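Local coordinates for protein alpha-11 giardin (Giardia intestinalis, PDB 2II2) that binds calcium and probably phospholipid membranes as an annexin, and is thought to take part in cytoskeletal organisation and parasite attachment to the intestinal mucosa, at residues D99-A104 with L110-A115; N122-D127 with L144-N149. All coordinates share one frame; numbering follows the deposited sequence.

In the fold
Contact 1 and contact 2 follow one another along the chain, the first closing before the second opens, and their centres lie about 9 Å apart on the same side of the molecule's centre. Contact 1 joins helices 94-102 and 106-120; contact 2 joins helices 124-131 and 137-147. Their inner sides pack together: Leu-112 CD2 sits 3.9 Å from Leu-124 CD2, and Val-101 CG2 lies 3.8 Å from Ala-145 CB. Contact 1 is the deeper, about 11 Å from the centre of the chain against about 18 Å. Consecutive helices thus pack through shared leucine, valine and isoleucine side chains, as expected of the all-helical annexin architecture, away from the calcium-binding residues Ile-60 and Glu-66.

Contact 1 (D99-A104 with L110-A115); sequences DVVLIA and LKLAQA
Val-100 and Leu-112 meet methyl to methyl, CG1 of the valine standing 3.5 Å from CD2 of the leucine, and this pair is the tight part of the contact. With CG anti to the backbone N (chi1 170°), Leu-112 reaches out from helix 106-120; Val-100 likewise sets CG1 anti to its own N, and the two side chains cross at about a right angle. Val-101 packs more loosely: its CG1 is 4.3 Å from the same leucine methyl, so CD2 touches Val-100 and only loosely approaches the next residue, Val-101. The interface is small, with 82 Å² buried over both segments, and the nearest CA pair, Val-101 and Leu-112, is 8.8 Å apart, a separation bridged by side chains alone.

Helices 94-102 and 106-120 are joined by a short connection, a helix-turn-helix unit of the annexin fold. Helix 76-89 covers the tight side, where Val-83 and Ile-84 touch Val-100 and Val-81 touches Leu-112. Arg-80 NH1 hydrogen-bonds to the carbonyl O of Ile-103, beyond the end of helix 94-102. Along helix 106-120 the character changes: whereas the valine-leucine pair is buried, Leu-110, Lys-111 and Gln-114 are exposed to solvent and stay well clear of the other segment, their side chains all more than 9 Å from it.

Contact 2 (N122-D127 with L144-N149); sequences NDLLQD and LAIREN
Ile-146 drives its CD1 methyl against Leu-125, 3.6 Å from the leucine CA and 3.7 Å from its CD1. The same methyl lies 4.1 Å from CG of Leu-124, so it rests against two successive residues in the first turn of helix 124-131. Its torsion accounts for the reach: chi1 of 67° puts CG1 between the backbone N and the carbonyl carbon, and chi2 of 168° extends CD1 across the gap. Leu-125 is engaged on a second front by the aliphatic part of Arg-147, whose CG sits 3.8 Å from Leu-125 CD1 and 3.9 Å from its CD2; these side chains cross at about a right angle. Together the contacts bury 197 Å², with Arg-147 on the exposed margin.

Further out, Leu-144 CD2 lies over one face of the Arg-147 guanidinium, 3.4 Å above its plane and offset toward the rim. On the other segment, Asn-122 ND2 donates to the syn lone pair of Asp-127 OD1 at 3.1 Å, tying the residues before helix 124-131 to its first turn, while Tyr-116 OH hydrogen-bonds to Asp-127 OD2. Arg-109 NH1 hydrogen-bonds to the carbonyl O atoms of Ala-145 and Glu-148, fixing the end of helix 137-147 to helix 106-120. The first turn of one helix packed against the last turn of the next, through aliphatic side chains, is consistent with the helical bundles from which annexins are built.

Contact 1 (D99-A104 with L110-A115)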
ATOM      1  N   ASP A  99       0.187   3.560  -3.227  1.00  7.12           N
ATOM      2  CA  ASP A  99       0.606   2.532  -2.259  1.00  7.04           C
ATOM      3  C   ASP A  99       1.913   1.869  -2.729  1.00  7.69           C
ATOM      4  O   ASP A  99       2.863   1.629  -1.959  1.00  8.59           O
ATOM      5  CB  ASP A  99      -0.471   1.448  -2.086  1.00  7.60           C
ATOM      6  CG  ASP A  99      -1.712   1.940  -1.369  1.00  8.50           C
ATOM      7  OD1 ASP A  99      -1.687   3.046  -0.809  1.00  9.69           O
ATOM      8  OD2 ASP A  99      -2.747   1.228  -1.352  1.00 10.15           O
ATOM      9  N   VAL A 100       1.958   1.544  -4.011  1.00  7.37           N
ATOM     10  CA  VAL A 100       3.098   0.871  -4.582  1.00  7.99           C
ATOM     11  C   VAL A 100       4.353   1.722  -4.667  1.00  7.63           C
ATOM     12  O   VAL A 100       5.418   1.230  -4.317  1.00  9.76           O
ATOM     13  CB  VAL A 100       2.769   0.277  -5.962  1.00  8.77           C
ATOM     14  CG1 VAL A 100       4.030  -0.198  -6.682  1.00 10.46           C
ATOM     15  CG2 VAL A 100       1.776  -0.861  -5.796  1.00  9.84           C
ATOM     16  N   VAL A 101       4.240   2.952  -5.182  1.00  7.69           N
ATOM     17  CA  VAL A 101       5.434   3.738  -5.456  1.00  7.78           C
ATOM     18  C   VAL A 101       5.853   4.642  -4.318  1.00  7.33           C
ATOM     19  O   VAL A 101       7.029   5.027  -4.263  1.00  8.54           O
ATOM     20  CB  VAL A 101       5.351   4.553  -6.794  1.00  8.20           C
ATOM     21  CG1 VAL A 101       5.001   3.601  -7.970  1.00  8.96           C
ATOM     22  CG2 VAL A 101       4.386   5.728  -6.726  1.00  9.77           C
ATOM     23  N   LEU A 102       4.928   5.002  -3.430  1.00  7.20           N
ATOM     24  CA  LEU A 102       5.279   5.861  -2.305  1.00  8.01           C
ATOM     25  C   LEU A 102       5.845   5.069  -1.130  1.00  8.36           C
ATOM     26  O   LEU A 102       6.676   5.573  -0.388  1.00 11.40           O
ATOM     27  CB  LEU A 102       4.082   6.709  -1.862  1.00  8.14           C
ATOM     28  CG  LEU A 102       3.487   7.660  -2.922  1.00  8.29           C
ATOM     29  CD1 LEU A 102       2.405   8.468  -2.308  1.00  8.85           C
ATOM     30  CD2 LEU A 102       4.538   8.588  -3.535  1.00  9.17           C
ATOM     31  N   ILE A 103       5.402   3.841  -0.955  1.00  8.22           N
ATOM     32  CA  ILE A 103       5.859   3.030   0.161  1.00  8.81           C
ATOM     33  C   ILE A 103       6.912   2.061  -0.357  1.00  8.17           C
ATOM     34  O   ILE A 103       6.668   0.858  -0.539  1.00  9.30           O
ATOM     35  CB  ILE A 103       4.687   2.327   0.883  1.00  7.69           C
ATOM     36  CG1 ILE A 103       3.592   3.366   1.214  1.00  8.42           C
ATOM     37  CG2 ILE A 103       5.181   1.676   2.157  1.00  9.33           C
ATOM     38  CD1 ILE A 103       2.398   2.763   1.904  1.00  9.93           C
ATOM     39  N   ALA A 104       8.095   2.620  -0.617  1.00  9.40           N
ATOM     40  CA  ALA A 104       9.116   1.888  -1.364  1.00  9.90           C
ATOM     41  C   ALA A 104      10.466   2.517  -1.155  1.00 10.54           C
ATOM     42  O   ALA A 104      10.612   3.736  -1.289  1.00 11.33           O
ATOM     43  CB  ALA A 104       8.792   1.873  -2.850  1.00 11.27           C
ATOM     44  N   LEU A 110      13.716   0.312  -7.798  1.00 11.53           N
ATOM     45  CA  LEU A 110      14.502  -0.252  -8.888  1.00 11.54           C
ATOM     46  C   LEU A 110      14.034  -1.662  -9.284  1.00 11.54           C
ATOM     47  O   LEU A 110      13.861  -1.965 -10.472  1.00 12.35           O
ATOM     48  CB  LEU A 110      15.980  -0.265  -8.502  1.00 12.79           C
ATOM     49  CG  LEU A 110      16.904  -0.896  -9.545  1.00 14.05           C
ATOM     50  CD1 LEU A 110      16.914  -0.131 -10.864  1.00 15.94           C
ATOM     51  CD2 LEU A 110      18.279  -1.063  -8.961  1.00 16.72           C
ATOM     52  N   LYS A 111      13.787  -2.507  -8.292  1.00 11.61           N
ATOM     53  CA  LYS A 111      13.324  -3.855  -8.580  1.00 11.81           C
ATOM     54  C   LYS A 111      11.943  -3.835  -9.235  1.00 10.89           C
ATOM     55  O   LYS A 111      11.671  -4.638 -10.121  1.00 10.71           O
ATOM     56  CB  LYS A 111      13.310  -4.693  -7.307  1.00 12.30           C
ATOM     57  CG  LYS A 111      14.698  -5.032  -6.816  1.00 16.17           C
ATOM     58  CD  LYS A 111      14.661  -5.925  -5.608  1.00 20.43           C
ATOM     59  CE  LYS A 111      15.931  -6.758  -5.519  1.00 23.64           C
ATOM     60  NZ  LYS A 111      17.149  -5.903  -5.555  1.00 25.87           N
ATOM     61  N   LEU A 112      11.057  -2.940  -8.799  1.00 10.72           N
ATOM     62  CA  LEU A 112       9.754  -2.807  -9.439  1.00 11.74           C
ATOM     63  C   LEU A 112       9.936  -2.391 -10.893  1.00 10.85           C
ATOM     64  O   LEU A 112       9.326  -2.963 -11.774  1.00 11.88           O
ATOM     65  CB  LEU A 112       8.870  -1.786  -8.708  1.00 12.73           C
ATOM     66  CG  LEU A 112       7.575  -1.384  -9.415  1.00 12.96           C
ATOM     67  CD1 LEU A 112       6.610  -2.580  -9.524  1.00 15.35           C
ATOM     68  CD2 LEU A 112       6.888  -0.228  -8.706  1.00 13.55           C
ATOM     69  N   ALA A 113      10.778  -1.390 -11.145  1.00 11.29           N
ATOM     70  CA  ALA A 113      11.000  -0.917 -12.521  1.00 11.55           C
ATOM     71  C   ALA A 113      11.467  -2.064 -13.413  1.00 11.05           C
ATOM     72  O   ALA A 113      10.976  -2.236 -14.533  1.00 12.90           O
ATOM     73  CB  ALA A 113      12.027   0.223 -12.534  1.00 12.01           C
ATOM     74  N   GLN A 114      12.387  -2.856 -12.893  1.00 10.79           N
ATOM     75  CA  GLN A 114      12.946  -3.960 -13.660  1.00 11.46           C
ATOM     76  C   GLN A 114      11.905  -5.019 -13.940  1.00 11.41           C
ATOM     77  O   GLN A 114      11.785  -5.496 -15.069  1.00 13.46           O
ATOM     78  CB  GLN A 114      14.142  -4.559 -12.931  1.00 11.91           C
ATOM     79  CG  GLN A 114      15.334  -3.620 -12.901  1.00 13.11           C
ATOM     80  CD  GLN A 114      16.445  -4.087 -11.969  1.00 13.68           C
ATOM     81  OE1 GLN A 114      16.211  -4.795 -10.985  1.00 16.79           O
ATOM     82  NE2 GLN A 114      17.663  -3.657 -12.259  1.00 16.03           N
ATOM     83  N   ALA A 115      11.142  -5.392 -12.917  1.00 11.31           N
ATOM     84  CA  ALA A 115      10.110  -6.405 -13.061  1.00 11.34           C
ATOM     85  C   ALA A 115       8.992  -5.945 -13.968  1.00 11.37           C
ATOM     86  O   ALA A 115       8.425  -6.752 -14.727  1.00 12.57           O
ATOM     87  CB  ALA A 115       9.544  -6.795 -11.718  1.00 10.98           C
TER

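Contact 2 (N122-D127 with L144-N149)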
ATOM      1  N   ASN A 122       7.368  -2.527 -21.353  1.00 17.06           N
ATOM      2  CA  ASN A 122       7.443  -1.074 -21.275  1.00 16.79           C
ATOM      3  C   ASN A 122       8.115  -0.627 -19.993  1.00 15.82           C
ATOM      4  O   ASN A 122       7.942  -1.259 -18.954  1.00 15.84           O
ATOM      5  CB  ASN A 122       6.044  -0.467 -21.299  1.00 16.94           C
ATOM      6  CG  ASN A 122       5.314  -0.732 -22.595  1.00 18.43           C
ATOM      7  OD1 ASN A 122       5.798  -1.462 -23.467  1.00 21.38           O
ATOM      8  ND2 ASN A 122       4.134  -0.167 -22.718  1.00 19.20           N
ATOM      9  N   ASP A 123       8.851   0.481 -20.059  1.00 14.80           N
ATOM     10  CA  ASP A 123       9.372   1.145 -18.872  1.00 14.65           C
ATOM     11  C   ASP A 123       8.219   1.739 -18.077  1.00 13.61           C
ATOM     12  O   ASP A 123       7.345   2.397 -18.632  1.00 12.87           O
ATOM     13  CB  ASP A 123      10.337   2.280 -19.257  1.00 15.31           C
ATOM     14  CG  ASP A 123      11.592   1.783 -19.963  1.00 18.41           C
ATOM     15  OD1 ASP A 123      12.011   0.634 -19.728  1.00 20.48           O
ATOM     16  OD2 ASP A 123      12.175   2.569 -20.751  1.00 22.29           O
ATOM     17  N   LEU A 124       8.239   1.517 -16.771  1.00 12.52           N
ATOM     18  CA  LEU A 124       7.254   2.098 -15.872  1.00 11.71           C
ATOM     19  C   LEU A 124       7.130   3.611 -16.032  1.00 11.30           C
ATOM     20  O   LEU A 124       6.021   4.139 -16.177  1.00 10.73           O
ATOM     21  CB  LEU A 124       7.648   1.744 -14.426  1.00 12.31           C
ATOM     22  CG  LEU A 124       6.631   2.249 -13.388  1.00 12.62           C
ATOM     23  CD1 LEU A 124       5.280   1.638 -13.589  1.00 14.89           C
ATOM     24  CD2 LEU A 124       7.113   1.931 -11.967  1.00 13.16           C
ATOM     25  N   LEU A 125       8.265   4.308 -16.024  1.00 11.70           N
ATOM     26  CA  LEU A 125       8.238   5.766 -16.163  1.00 12.56           C
ATOM     27  C   LEU A 125       7.606   6.191 -17.482  1.00 12.12           C
ATOM     28  O   LEU A 125       6.859   7.156 -17.513  1.00 11.62           O
ATOM     29  CB  LEU A 125       9.638   6.372 -16.019  1.00 12.97           C
ATOM     30  CG  LEU A 125       9.734   7.900 -16.125  1.00 14.61           C
ATOM     31  CD1 LEU A 125       8.854   8.624 -15.127  1.00 14.79           C
ATOM     32  CD2 LEU A 125      11.199   8.330 -15.979  1.00 14.86           C
ATOM     33  N   GLN A 126       7.874   5.457 -18.559  1.00 12.21           N
ATOM     34  CA  GLN A 126       7.289   5.812 -19.860  1.00 12.69           C
ATOM     35  C   GLN A 126       5.760   5.623 -19.877  1.00 11.17           C
ATOM     36  O   GLN A 126       5.012   6.445 -20.423  1.00 11.16           O
ATOM     37  CB  GLN A 126       7.972   5.032 -20.982  1.00 13.56           C
ATOM     38  CG  GLN A 126       7.725   5.588 -22.376  1.00 14.86           C
ATOM     39  CD  GLN A 126       8.140   7.043 -22.544  1.00 17.51           C
ATOM     40  OE1 GLN A 126       9.040   7.547 -21.870  1.00 18.76           O
ATOM     41  NE2 GLN A 126       7.489   7.721 -23.467  1.00 19.52           N
ATOM     42  N   ASP A 127       5.307   4.559 -19.217  1.00 10.57           N
ATOM     43  CA  ASP A 127       3.871   4.386 -19.071  1.00 10.13           C
ATOM     44  C   ASP A 127       3.258   5.492 -18.218  1.00 10.24           C
ATOM     45  O   ASP A 127       2.146   5.939 -18.512  1.00 10.05           O
ATOM     46  CB  ASP A 127       3.547   2.999 -18.499  1.00 10.46           C
ATOM     47  CG  ASP A 127       3.590   1.883 -19.558  1.00 12.35           C
ATOM     48  OD1 ASP A 127       3.786   2.177 -20.754  1.00 12.78           O
ATOM     49  OD2 ASP A 127       3.476   0.701 -19.169  1.00 13.28           O
ATOM     50  N   LEU A 144       7.207  11.824  -9.639  1.00  8.87           N
ATOM     51  CA  LEU A 144       8.387  12.207  -8.865  1.00  9.01           C
ATOM     52  C   LEU A 144       8.862  11.084  -7.947  1.00  9.09           C
ATOM     53  O   LEU A 144      10.060  10.941  -7.713  1.00  9.36           O
ATOM     54  CB  LEU A 144       8.208  13.526  -8.100  1.00  9.17           C
ATOM     55  CG  LEU A 144       7.954  14.753  -8.982  1.00 11.90           C
ATOM     56  CD1 LEU A 144       7.855  16.014  -8.119  1.00 14.05           C
ATOM     57  CD2 LEU A 144       8.979  14.922 -10.094  1.00 14.30           C
ATOM     58  N   ALA A 145       7.939  10.254  -7.465  1.00  9.10           N
ATOM     59  CA  ALA A 145       8.327   9.113  -6.641  1.00 10.05           C
ATOM     60  C   ALA A 145       9.337   8.219  -7.350  1.00 10.38           C
ATOM     61  O   ALA A 145      10.257   7.688  -6.726  1.00 10.84           O
ATOM     62  CB  ALA A 145       7.099   8.276  -6.247  1.00 10.62           C
ATOM     63  N   ILE A 146       9.152   8.022  -8.647  1.00 10.70           N
ATOM     64  CA  ILE A 146      10.042   7.136  -9.367  1.00 12.67           C
ATOM     65  C   ILE A 146      11.249   7.850  -9.997  1.00 12.39           C
ATOM     66  O   ILE A 146      12.242   7.208 -10.299  1.00 13.47           O
ATOM     67  CB  ILE A 146       9.281   6.169 -10.321  1.00 13.16           C
ATOM     68  CG1 ILE A 146       8.626   6.922 -11.475  1.00 13.44           C
ATOM     69  CG2 ILE A 146       8.271   5.257  -9.521  1.00 13.88           C
ATOM     70  CD1 ILE A 146       8.119   5.973 -12.601  1.00 14.81           C
ATOM     71  N   ARG A 147      11.184   9.174 -10.153  1.00 12.46           N
ATOM     72  CA  ARG A 147      12.265   9.946 -10.777  1.00 13.58           C
ATOM     73  C   ARG A 147      13.277  10.504  -9.795  1.00 14.01           C
ATOM     74  O   ARG A 147      14.453  10.604 -10.137  1.00 14.62           O
ATOM     75  CB  ARG A 147      11.680  11.103 -11.577  1.00 14.39           C
ATOM     76  CG  ARG A 147      11.085  10.715 -12.917  1.00 17.35           C
ATOM     77  CD  ARG A 147      10.269  11.842 -13.530  1.00 19.42           C
ATOM     78  NE  ARG A 147      10.832  13.180 -13.326  1.00 22.57           N
ATOM     79  CZ  ARG A 147      10.132  14.315 -13.408  1.00 23.88           C
ATOM     80  NH1 ARG A 147       8.824  14.298 -13.691  1.00 24.40           N
ATOM     81  NH2 ARG A 147      10.734  15.480 -13.198  1.00 25.94           N
ATOM     82  N   GLU A 148      12.826  10.907  -8.607  1.00 12.74           N
ATOM     83  CA  GLU A 148      13.646  11.752  -7.747  1.00 13.14           C
ATOM     84  C   GLU A 148      14.219  11.016  -6.557  1.00 13.30           C
ATOM     85  O   GLU A 148      13.564  10.149  -5.968  1.00 13.48           O
ATOM     86  CB  GLU A 148      12.813  12.928  -7.236  1.00 14.14           C
ATOM     87  CG  GLU A 148      12.354  13.888  -8.321  1.00 17.29           C
ATOM     88  CD  GLU A 148      13.475  14.788  -8.791  1.00 21.51           C
ATOM     89  OE1 GLU A 148      14.493  14.884  -8.074  1.00 23.31           O
ATOM     90  OE2 GLU A 148      13.329  15.408  -9.863  1.00 24.98           O
ATOM     91  N   ASN A 149      15.414  11.451  -6.165  1.00 13.20           N
ATOM     92  CA  ASN A 149      16.110  10.908  -5.019  1.00 13.55           C
ATOM     93  C   ASN A 149      16.032  11.873  -3.848  1.00 12.96           C
ATOM     94  O   ASN A 149      15.648  13.047  -4.010  1.00 13.44           O
ATOM     95  CB  ASN A 149      17.578  10.621  -5.353  1.00 14.33           C
ATOM     96  CG  ASN A 149      17.743   9.689  -6.531  1.00 17.22           C
ATOM     97  OD1 ASN A 149      16.964   8.764  -6.717  1.00 19.43           O
ATOM     98  ND2 ASN A 149      18.785   9.925  -7.332  1.00 21.92           N
TER